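PDB 1VMH: uncharacterized conserved protein YjbQ/UPF0047 family, ortholog yugU B.subtilis from Clostridium acetobutylicum, which is of unknown function but belongs to the UPF0047 (YjbQ-like) family and assembles from three chains. Local coordinates for residues E65-D70 with G121-I126. Sequence-based numbering, arbitrary orientation.
Sequences ENADPD and GTWQGI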
# COMPACT_ATOMS: atom_id res chain seq x y z
N GLU A 65 -7.31 13.27 -0.78
CA GLU A 65 -8.17 14.46 -0.88
C GLU A 65 -8.97 14.47 -2.17
O GLU A 65 -8.38 14.35 -3.25
CB GLU A 65 -7.28 15.69 -0.83
CG GLU A 65 -7.92 17.00 -1.27
CD GLU A 65 -8.91 17.52 -0.26
OE1 GLU A 65 -8.62 17.48 0.95
OE2 GLU A 65 -10.00 17.94 -0.68
N ASN A 66 -10.28 14.70 -2.05
CA ASN A 66 -11.15 14.63 -3.22
C ASN A 66 -11.89 15.90 -3.54
O ASN A 66 -12.81 15.87 -4.37
CB ASN A 66 -12.18 13.48 -3.02
CG ASN A 66 -13.17 13.79 -1.92
OD1 ASN A 66 -13.05 14.81 -1.25
ND2 ASN A 66 -14.21 12.93 -1.77
N ALA A 67 -11.52 17.02 -2.93
CA ALA A 67 -12.20 18.28 -3.20
C ALA A 67 -11.25 19.45 -3.45
O ALA A 67 -11.65 20.60 -3.33
CB ALA A 67 -13.14 18.60 -2.06
N ASP A 68 -10.00 19.17 -3.81
CA ASP A 68 -9.06 20.23 -4.22
C ASP A 68 -8.16 19.72 -5.32
O ASP A 68 -7.22 18.94 -5.07
CB ASP A 68 -8.19 20.73 -3.06
CG ASP A 68 -7.29 21.92 -3.49
OD1 ASP A 68 -7.39 22.39 -4.65
OD2 ASP A 68 -6.50 22.39 -2.65
N PRO A 69 -8.41 20.17 -6.54
CA PRO A 69 -7.60 19.77 -7.66
C PRO A 69 -6.12 20.06 -7.49
O PRO A 69 -5.30 19.37 -8.11
CB PRO A 69 -8.16 20.60 -8.81
CG PRO A 69 -9.50 20.94 -8.41
CD PRO A 69 -9.46 21.11 -6.96
N ASP A 70 -5.76 21.03 -6.67
CA ASP A 70 -4.35 21.38 -6.49
C ASP A 70 -3.59 20.25 -5.77
O ASP A 70 -2.41 20.04 -6.03
CB ASP A 70 -4.18 22.67 -5.68
CG ASP A 70 -4.53 23.96 -6.46
OD1 ASP A 70 -4.44 24.02 -7.71
OD2 ASP A 70 -4.86 24.96 -5.81
N GLY A 121 -13.27 9.38 5.54
CA GLY A 121 -13.12 10.62 6.26
C GLY A 121 -13.54 11.84 5.46
O GLY A 121 -14.04 11.73 4.35
N THR A 122 -13.32 13.02 6.05
CA THR A 122 -13.71 14.26 5.45
C THR A 122 -12.89 14.51 4.19
O THR A 122 -11.64 14.51 4.22
CB THR A 122 -13.49 15.43 6.43
OG1 THR A 122 -14.20 15.17 7.66
CG2 THR A 122 -14.03 16.71 5.84
N TRP A 123 -13.62 14.69 3.09
CA TRP A 123 -13.01 14.90 1.78
C TRP A 123 -11.98 13.82 1.42
O TRP A 123 -10.93 14.13 0.85
CB TRP A 123 -12.42 16.34 1.71
CG TRP A 123 -13.45 17.45 1.93
CD1 TRP A 123 -13.45 18.41 2.90
CD2 TRP A 123 -14.67 17.62 1.21
NE1 TRP A 123 -14.57 19.20 2.79
CE2 TRP A 123 -15.34 18.74 1.76
CE3 TRP A 123 -15.25 16.95 0.11
CZ2 TRP A 123 -16.57 19.19 1.27
CZ3 TRP A 123 -16.48 17.41 -0.38
CH2 TRP A 123 -17.12 18.51 0.20
N GLN A 124 -12.29 12.57 1.79
CA GLN A 124 -11.48 11.45 1.47
C GLN A 124 -12.19 10.64 0.38
O GLN A 124 -13.26 10.14 0.56
CB GLN A 124 -11.24 10.63 2.73
CG GLN A 124 -10.25 9.55 2.53
CD GLN A 124 -10.01 8.74 3.79
OE1 GLN A 124 -10.95 8.31 4.49
NE2 GLN A 124 -8.74 8.41 4.03
N GLY A 125 -11.53 10.49 -0.77
CA GLY A 125 -12.06 9.76 -1.93
C GLY A 125 -11.12 8.72 -2.44
O GLY A 125 -9.95 8.72 -2.11
N ILE A 126 -11.68 7.82 -3.25
CA ILE A 126 -10.97 6.66 -3.80
C ILE A 126 -10.64 6.99 -5.24
O ILE A 126 -11.54 7.40 -6.00
CB ILE A 126 -11.83 5.41 -3.77
CG1 ILE A 126 -12.33 5.09 -2.36
CG2 ILE A 126 -11.01 4.25 -4.33
CD1 ILE A 126 -13.60 4.23 -2.35
O HOH W 1 -9.05 15.68 2.76
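Trp123, Asn66 and Glu65 meet where an antiparallel sheet ends: strand 59-65 runs out beside the start of strand 124-130, and Glu65 and Gln124 face each other as a non-hydrogen-bonded pair. Just before the strand begins, the carbonyl of Trp123 gathers several contacts from residues 65-66. Asn66 N donates to Trp123 O over 3.0 Å, approaching from above the carbonyl plane with a bent N-H...O angle of 143°. The same oxygen takes a CA-H...O contact from Glu65, and a water molecule lies within hydrogen-bonding reach of both Trp123 O and Glu65 OE1, though it has more acceptors around it than protons to give.

Beyond this junction the two segments part, and side chains take over. A type II turn from Gly121 to Gln124 delivers the indole, its CG beside the backbone N and anti to the carbonyl carbon (chi1 -59°). Ala67 CB sits over one face of the ring, displaced toward the rim and 3.4 Å from Trp123 CE3. One terminal atom of the Asn66 amide comes instead to the ring's edge, near its plane; Asn66 CB lies 3.8 Å from Gly125 N, where the absence of a side chain on Gly125 gives it room. Glu65 runs alongside Trp123, both side chains pointing the same way, with carboxylate and indole planes 37° apart.

From here strand 59-65 gives way to helix 69-82, which Asp68 N-caps by accepting from Asp70 N. A second subunit borders the contact, with His99 of that subunit packing on Glu65 and Cys54 O of that subunit accepting from Gln124 NE2. The Glu65 chain is bent at chi2, and Glu65 OE2 accepts from Ala67 N at 2.9 Å, on the anti side and tilted out of the carboxylate plane.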